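Cytoplasmic export protein 1 (Saccharomyces cerevisiae, PDB 3VWA) takes part in nuclear tRNA export, probably collecting aminoacylated tRNA from export receptors at the nuclear pore and handing it on to the translation machinery. Local coordinates at residues F122-V127 with T221-R226; P353-R358 with L389-A394; K445-L450 with G455-I460. All coordinates share one frame; numbering follows the deposited sequence.

Interaction 1. Residues F122-V127 with T221-R226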
# COMPACT_ATOMS: atom_id res chain seq x y z
N PHE A 122 15.16 23.93 15.07
CA PHE A 122 16.55 23.91 14.58
C PHE A 122 16.89 25.23 13.90
O PHE A 122 18.05 25.65 13.87
CB PHE A 122 16.77 22.74 13.64
CG PHE A 122 16.69 21.39 14.31
CD1 PHE A 122 17.46 21.11 15.45
CD2 PHE A 122 15.89 20.39 13.80
CE1 PHE A 122 17.39 19.86 16.07
CE2 PHE A 122 15.83 19.15 14.40
CZ PHE A 122 16.58 18.88 15.55
N LEU A 123 15.87 25.92 13.40
CA LEU A 123 16.07 27.15 12.68
C LEU A 123 16.09 28.39 13.54
O LEU A 123 16.17 29.51 13.01
CB LEU A 123 14.97 27.29 11.64
CG LEU A 123 15.12 26.58 10.30
CD1 LEU A 123 13.88 26.89 9.47
CD2 LEU A 123 16.36 27.07 9.56
N LYS A 124 15.99 28.23 14.86
CA LYS A 124 15.64 29.37 15.73
C LYS A 124 16.61 30.56 15.71
O LYS A 124 16.18 31.70 15.92
CB LYS A 124 15.37 28.92 17.17
CG LYS A 124 16.60 28.44 17.91
CD LYS A 124 16.20 28.14 19.35
CE LYS A 124 17.11 27.10 19.99
NZ LYS A 124 16.53 26.75 21.32
N ASN A 125 17.89 30.29 15.46
CA ASN A 125 18.93 31.30 15.22
C ASN A 125 18.78 32.00 13.87
O ASN A 125 19.46 33.02 13.62
CB ASN A 125 20.33 30.66 15.24
CG ASN A 125 20.70 30.07 16.60
OD1 ASN A 125 20.21 30.51 17.63
ND2 ASN A 125 21.53 29.05 16.59
N PHE A 126 17.93 31.47 12.98
CA PHE A 126 17.76 32.07 11.65
C PHE A 126 16.39 32.71 11.55
O PHE A 126 15.53 32.46 12.40
CB PHE A 126 17.92 31.02 10.53
CG PHE A 126 19.31 30.43 10.42
CD1 PHE A 126 20.30 31.07 9.70
CD2 PHE A 126 19.62 29.20 10.99
CE1 PHE A 126 21.57 30.53 9.56
CE2 PHE A 126 20.89 28.64 10.85
CZ PHE A 126 21.87 29.31 10.13
N VAL A 127 16.21 33.60 10.57
CA VAL A 127 14.88 34.05 10.16
C VAL A 127 14.58 33.30 8.88
O VAL A 127 15.49 33.11 8.04
CB VAL A 127 14.81 35.54 9.81
CG1 VAL A 127 13.34 36.00 9.70
CG2 VAL A 127 15.54 36.37 10.84
N THR A 221 7.35 33.63 20.80
CA THR A 221 8.29 32.95 19.89
C THR A 221 7.78 31.56 19.50
O THR A 221 6.90 30.98 20.16
CB THR A 221 9.72 32.85 20.45
OG1 THR A 221 9.74 31.91 21.53
CG2 THR A 221 10.25 34.23 20.91
N ILE A 222 8.36 31.02 18.42
CA ILE A 222 8.01 29.70 17.98
C ILE A 222 8.35 28.71 19.07
O ILE A 222 7.50 27.89 19.44
CB ILE A 222 8.72 29.31 16.66
CG1 ILE A 222 8.15 30.09 15.50
CG2 ILE A 222 8.58 27.83 16.37
CD1 ILE A 222 9.13 30.20 14.33
N GLU A 223 9.57 28.80 19.60
CA GLU A 223 10.00 27.87 20.66
C GLU A 223 9.07 27.96 21.88
O GLU A 223 8.82 26.97 22.54
CB GLU A 223 11.46 28.09 21.07
CG GLU A 223 11.60 29.10 22.18
CD GLU A 223 13.00 29.19 22.75
OE1 GLU A 223 13.64 28.12 22.99
OE2 GLU A 223 13.45 30.34 22.98
N ASN A 224 8.56 29.16 22.14
CA ASN A 224 7.66 29.36 23.27
C ASN A 224 6.34 28.69 22.95
O ASN A 224 5.80 27.98 23.78
CB ASN A 224 7.46 30.85 23.54
CG ASN A 224 6.82 31.12 24.90
OD1 ASN A 224 5.70 31.64 24.99
ND2 ASN A 224 7.55 30.78 25.98
N PHE A 225 5.86 28.90 21.72
CA PHE A 225 4.61 28.29 21.23
C PHE A 225 4.70 26.78 21.31
O PHE A 225 3.75 26.11 21.69
CB PHE A 225 4.34 28.77 19.81
CG PHE A 225 3.18 28.10 19.14
CD1 PHE A 225 1.88 28.58 19.31
CD2 PHE A 225 3.39 27.01 18.27
CE1 PHE A 225 0.80 27.97 18.67
CE2 PHE A 225 2.31 26.40 17.63
CZ PHE A 225 1.01 26.89 17.83
N ARG A 226 5.88 26.26 21.02
CA ARG A 226 6.12 24.83 21.04
C ARG A 226 5.97 24.20 22.46
O ARG A 226 5.31 23.18 22.63
CB ARG A 226 7.52 24.61 20.49
CG ARG A 226 7.83 23.19 20.13
CD ARG A 226 9.09 23.13 19.31
NE ARG A 226 9.45 21.73 19.16
CZ ARG A 226 10.68 21.31 18.96
NH1 ARG A 226 10.92 20.00 18.84
NH2 ARG A 226 11.68 22.20 18.90
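A long salt bridge at the protein surface, between Lys-124 and Glu-223, joins a beta turn to the first turn of a helix. Both belong to the N-terminal kinase-like domain, in the mainly helical part that follows its strand-rich region. Lys-124 sits in a type I turn running from Leu-123 to Phe-126, closed by the backbone bond from Phe-126 N to Leu-123 O; the turn carries the chain from helix 106-122 into the short strand 126-127. Glu-223 stands near the start of helix 222-231.

The backbones stay well apart, the CA atoms of Lys-124 and Glu-223 being 7.6 Å from each other, and two long, flexible, charged chains suit the span. With CG set between the backbone N and the carbonyl carbon (chi1 69°) and an extended chain beyond it, Lys-124 carries its NZ across to Glu-223. Glu-223 is likewise extended past CG, and the two chains meet at an oblique angle. NZ of Lys-124 stops 3.6 Å from OE1 of Glu-223, with no hydrogen bond between them, which implies a chiefly electrostatic link. The acidic residue is also well suited to a helix start, where its charge would probably be welcomed by the helix dipole.

On its inner side, toward helix 106-122, the same helix is seated by apolar side chains: Ile-222 touches Leu-120 and Phe-225 touches Leu-117. Thr-221 fits the N-cap because its short hydroxyl can bend back to the first turn: its OG1 accepts from Asn-224 N at 3.1 Å, with an N-H...O angle of 143°.

Interaction 2. Residues P353-R358 with L389-A394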
# COMPACT_ATOMS: atom_id res chain seq x y z
N PRO A 353 5.84 -23.58 8.84
CA PRO A 353 4.83 -24.64 8.98
C PRO A 353 3.65 -24.23 9.86
O PRO A 353 2.78 -25.06 10.12
CB PRO A 353 5.64 -25.84 9.55
CG PRO A 353 7.08 -25.49 9.29
CD PRO A 353 7.16 -23.98 9.37
N ASP A 354 3.59 -22.96 10.28
CA ASP A 354 2.46 -22.51 11.10
C ASP A 354 1.09 -22.44 10.37
O ASP A 354 0.95 -21.76 9.38
CB ASP A 354 2.74 -21.16 11.75
CG ASP A 354 1.90 -20.97 12.98
OD1 ASP A 354 1.02 -20.10 13.01
OD2 ASP A 354 2.09 -21.75 13.92
N ARG A 355 0.11 -23.12 10.92
CA ARG A 355 -1.24 -23.26 10.38
C ARG A 355 -1.99 -21.93 10.35
O ARG A 355 -2.68 -21.62 9.39
CB ARG A 355 -2.00 -24.18 11.32
CG ARG A 355 -3.16 -24.94 10.75
CD ARG A 355 -2.62 -26.30 10.41
NE ARG A 355 -2.79 -27.26 11.48
CZ ARG A 355 -2.13 -28.41 11.57
NH1 ARG A 355 -2.36 -29.21 12.61
NH2 ARG A 355 -1.23 -28.77 10.65
N GLN A 356 -1.87 -21.16 11.41
CA GLN A 356 -2.55 -19.88 11.51
C GLN A 356 -1.99 -18.83 10.52
O GLN A 356 -2.70 -17.92 10.08
CB GLN A 356 -2.46 -19.42 12.98
CG GLN A 356 -3.29 -20.30 13.93
CD GLN A 356 -4.69 -20.68 13.38
OE1 GLN A 356 -5.47 -19.82 12.94
NE2 GLN A 356 -5.00 -21.98 13.43
N VAL A 357 -0.70 -18.95 10.21
CA VAL A 357 -0.10 -18.18 9.17
C VAL A 357 -0.74 -18.51 7.81
O VAL A 357 -1.15 -17.63 7.07
CB VAL A 357 1.44 -18.41 9.08
CG1 VAL A 357 2.00 -17.81 7.81
CG2 VAL A 357 2.16 -17.78 10.29
N ARG A 358 -0.74 -19.80 7.49
CA ARG A 358 -1.25 -20.30 6.24
C ARG A 358 -2.75 -19.93 6.06
O ARG A 358 -3.13 -19.49 4.98
CB ARG A 358 -1.04 -21.81 6.15
CG ARG A 358 -1.65 -22.42 4.89
CD ARG A 358 -0.96 -21.92 3.62
NE ARG A 358 0.43 -22.39 3.53
CZ ARG A 358 0.82 -23.60 3.11
NH1 ARG A 358 2.13 -23.90 3.01
NH2 ARG A 358 -0.10 -24.51 2.74
N LEU A 389 -3.35 -29.37 1.20
CA LEU A 389 -4.44 -30.37 1.03
C LEU A 389 -4.20 -31.61 1.81
O LEU A 389 -5.15 -32.36 2.09
CB LEU A 389 -4.66 -30.76 -0.45
CG LEU A 389 -5.21 -29.70 -1.37
CD1 LEU A 389 -5.10 -30.25 -2.80
CD2 LEU A 389 -6.65 -29.35 -1.02
N THR A 390 -2.94 -31.80 2.20
CA THR A 390 -2.55 -33.02 2.86
C THR A 390 -2.27 -32.81 4.34
O THR A 390 -1.85 -33.74 5.02
CB THR A 390 -1.33 -33.69 2.17
OG1 THR A 390 -0.18 -32.85 2.33
CG2 THR A 390 -1.59 -33.93 0.69
N ASP A 391 -2.50 -31.60 4.83
CA ASP A 391 -2.35 -31.24 6.25
C ASP A 391 -3.39 -31.99 7.10
O ASP A 391 -4.44 -32.37 6.59
CB ASP A 391 -2.54 -29.72 6.40
CG ASP A 391 -2.16 -29.19 7.79
OD1 ASP A 391 -0.98 -28.91 8.02
OD2 ASP A 391 -3.04 -29.01 8.64
N SER A 392 -3.10 -32.18 8.40
CA SER A 392 -3.93 -33.01 9.26
C SER A 392 -5.17 -32.30 9.70
O SER A 392 -6.14 -32.95 10.06
CB SER A 392 -3.14 -33.52 10.49
OG SER A 392 -2.84 -32.47 11.41
N ASP A 393 -5.14 -30.97 9.72
CA ASP A 393 -6.31 -30.18 10.12
C ASP A 393 -7.26 -30.09 8.89
O ASP A 393 -6.87 -29.61 7.82
CB ASP A 393 -5.83 -28.79 10.57
CG ASP A 393 -6.94 -27.94 11.12
OD1 ASP A 393 -7.17 -27.87 12.36
OD2 ASP A 393 -7.67 -27.35 10.32
N ALA A 394 -8.48 -30.58 9.05
CA ALA A 394 -9.43 -30.67 7.94
C ALA A 394 -9.83 -29.30 7.46
O ALA A 394 -10.15 -29.08 6.27
CB ALA A 394 -10.65 -31.47 8.35
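Arg-355 and Asp-391 reach toward each other from opposite directions and form a salt bridge between neighbouring parts of the HEAT-repeat solenoid. The arginine lies in the first turn of helix 355-368; the aspartate lies within the first annotated HEAT repeat, in the loop that leads into helix 394-407. The flat groups are set nearly at right angles, with 81° between the guanidinium and carboxylate planes, so this is not the coplanar, two-pronged pairing often seen between these residue types. NH2 of Arg-355 is 2.6 Å from OD1 of Asp-391, yet the hydrogen bond is weak because its angle at the hydrogen is only 121°. Meanwhile OD2 of Asp-391 hangs over one face of the guanidinium, 3.1 Å from CZ of Arg-355. The arginine achieves this by bending at chi2 (98°) and chi3, which brings the guanidinium up to the carboxylate of Asp-391.

Asp-393 backs the same face with its methylene: CB lies 3.5 Å from NE of Arg-355. Its carboxylate contributes charge at a longer range, OD1 being 4.5 Å from that NE and well out of the guanidinium plane, while OD2 caps helix 394-407 by accepting from Leu-396 N. Ser-392, small and exposed, lies obliquely to the group.

A leucine in place of Arg-355 would probably leave the carboxylate of Asp-391 without its positive mate and take away the flat group packed against CB of Asp-393. Asp-391 suits its place because its short carboxylate can meet the arginine and also accept from the backbone two residues on. In the resulting Asx turn, Asp-393 N donates to OD2 of Asp-391 at 3.1 Å, approaching from above the carboxylate plane.

Interaction 3. Residues K445-L450 with G455-I460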
# COMPACT_ATOMS: atom_id res chain seq x y z
N LYS A 445 -15.72 -26.85 -11.58
CA LYS A 445 -15.25 -25.51 -11.80
C LYS A 445 -14.07 -25.45 -12.76
O LYS A 445 -14.11 -24.69 -13.73
CB LYS A 445 -15.00 -24.84 -10.46
CG LYS A 445 -14.88 -23.33 -10.51
CD LYS A 445 -15.20 -22.70 -9.15
CE LYS A 445 -14.65 -21.29 -9.14
NZ LYS A 445 -14.37 -20.72 -7.77
N ILE A 446 -13.03 -26.25 -12.51
CA ILE A 446 -11.81 -26.14 -13.27
C ILE A 446 -11.72 -27.00 -14.55
O ILE A 446 -10.75 -26.87 -15.25
CB ILE A 446 -10.53 -26.51 -12.43
CG1 ILE A 446 -10.31 -28.02 -12.41
CG2 ILE A 446 -10.55 -25.84 -11.05
CD1 ILE A 446 -9.43 -28.51 -11.27
N SER A 447 -12.69 -27.87 -14.78
CA SER A 447 -12.70 -28.82 -15.90
C SER A 447 -12.46 -28.22 -17.27
O SER A 447 -11.77 -28.80 -18.08
CB SER A 447 -14.04 -29.53 -15.92
OG SER A 447 -15.11 -28.62 -16.22
N THR A 448 -12.99 -27.03 -17.50
CA THR A 448 -12.87 -26.35 -18.76
C THR A 448 -11.59 -25.54 -18.90
O THR A 448 -11.37 -24.99 -19.99
CB THR A 448 -14.02 -25.32 -18.96
OG1 THR A 448 -14.17 -24.56 -17.78
CG2 THR A 448 -15.34 -26.02 -19.22
N ILE A 449 -10.78 -25.42 -17.83
CA ILE A 449 -9.45 -24.75 -18.03
C ILE A 449 -8.25 -25.70 -18.15
O ILE A 449 -7.13 -25.25 -18.30
CB ILE A 449 -9.08 -23.65 -17.00
CG1 ILE A 449 -8.81 -24.28 -15.65
CG2 ILE A 449 -10.12 -22.52 -17.04
CD1 ILE A 449 -9.05 -23.33 -14.52
N LEU A 450 -8.51 -27.00 -18.09
CA LEU A 450 -7.49 -27.97 -18.41
C LEU A 450 -7.11 -27.84 -19.89
O LEU A 450 -7.94 -27.50 -20.75
CB LEU A 450 -8.00 -29.39 -18.09
CG LEU A 450 -7.93 -29.84 -16.62
CD1 LEU A 450 -8.01 -28.71 -15.60
CD2 LEU A 450 -9.05 -30.82 -16.33
N GLY A 455 -13.16 -34.50 -25.25
CA GLY A 455 -13.34 -35.95 -24.90
C GLY A 455 -12.82 -36.23 -23.48
O GLY A 455 -13.51 -36.82 -22.63
N ASN A 456 -11.61 -35.78 -23.21
CA ASN A 456 -11.03 -36.10 -21.94
C ASN A 456 -11.66 -35.29 -20.82
O ASN A 456 -11.82 -35.76 -19.72
CB ASN A 456 -9.55 -35.84 -21.92
CG ASN A 456 -8.89 -36.47 -20.71
OD1 ASN A 456 -8.23 -35.79 -19.91
ND2 ASN A 456 -9.08 -37.78 -20.56
N ARG A 457 -12.04 -34.06 -21.13
CA ARG A 457 -12.78 -33.26 -20.16
C ARG A 457 -14.02 -34.02 -19.71
O ARG A 457 -14.32 -34.09 -18.50
CB ARG A 457 -13.14 -31.91 -20.76
CG ARG A 457 -13.82 -30.94 -19.84
CD ARG A 457 -14.22 -29.73 -20.66
NE ARG A 457 -15.42 -29.95 -21.51
CZ ARG A 457 -15.79 -29.10 -22.46
NH1 ARG A 457 -15.05 -28.03 -22.67
NH2 ARG A 457 -16.87 -29.33 -23.21
N SER A 458 -14.74 -34.53 -20.71
CA SER A 458 -15.91 -35.42 -20.47
C SER A 458 -15.60 -36.62 -19.61
O SER A 458 -16.37 -36.94 -18.68
CB SER A 458 -16.55 -35.90 -21.79
OG SER A 458 -17.27 -34.82 -22.37
N ASN A 459 -14.50 -37.31 -19.89
CA ASN A 459 -14.07 -38.46 -19.04
C ASN A 459 -13.75 -38.05 -17.61
O ASN A 459 -14.13 -38.71 -16.69
CB ASN A 459 -12.83 -39.15 -19.62
CG ASN A 459 -13.14 -39.86 -20.91
OD1 ASN A 459 -14.32 -40.09 -21.21
ND2 ASN A 459 -12.09 -40.23 -21.67
N ILE A 460 -13.05 -36.95 -17.45
CA ILE A 460 -12.83 -36.36 -16.15
C ILE A 460 -14.11 -36.05 -15.37
O ILE A 460 -14.23 -36.38 -14.18
CB ILE A 460 -12.00 -35.08 -16.33
CG1 ILE A 460 -10.57 -35.49 -16.73
CG2 ILE A 460 -12.08 -34.21 -15.07
CD1 ILE A 460 -9.75 -34.29 -17.15
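Leu-450 and Ile-460 meet tip to tip, CD2 of the leucine 3.6 Å from CD1 of the isoleucine, and form the snug apolar side of the short connection between helices 433-446 and 454-469 in the HEAT-repeat solenoid. Branched aliphatic chains suit this side, where Leu-450 also rests on Leu-421 of helix 413-427. Beside it, the aliphatic stem of Arg-457 packs on the main chain at Ser-447, its CG 3.4 Å from the carbonyl O of that serine. A small serine lets the backbones approach here, the CA atoms of Ser-447 and Arg-457 being 6.2 Å apart, and its OG is hydrogen-bonded to Ser-444 O.

Toward solvent the contact thins out. Arg-457 runs extended from the backbone and then bends at chi3 (77°), which carries its guanidinium past exposed Thr-448, whose CG2 is 4.0 Å from NH1 of Arg-457, a loose oblique touch. NH2 donates elsewhere, to Leu-490 O, and ties helix 454-469 to the loop between helices 474-487 and 493-504.

With no hydrogen bond across it, the contact is van der Waals packing, apolar at Leu-450 and Ile-460, mixed at Arg-457, and probably depends on fit more than on any directed bond.

From the N terminus, interaction 1 comes first and closes a loop of 93 residues inside the kinase-like domain, tying the turn after helix 106-122 to the start of helix 222-231. The chain then enters the helical solenoid, where interaction 2 spans 30 residues, mostly helix, and ties one helix start to the loop before another. Interaction 3 is the most local, bridging four residues to join 445-450 to helix 454-469. The three follow in series, none nested in or crossing another. Interaction 1 lies across the chain's centre from the other two, its centre 58 Å from that of interaction 2. The two solenoid contacts lie closer, their centres 28 Å apart and nearest atoms about 10 Å, and do not touch.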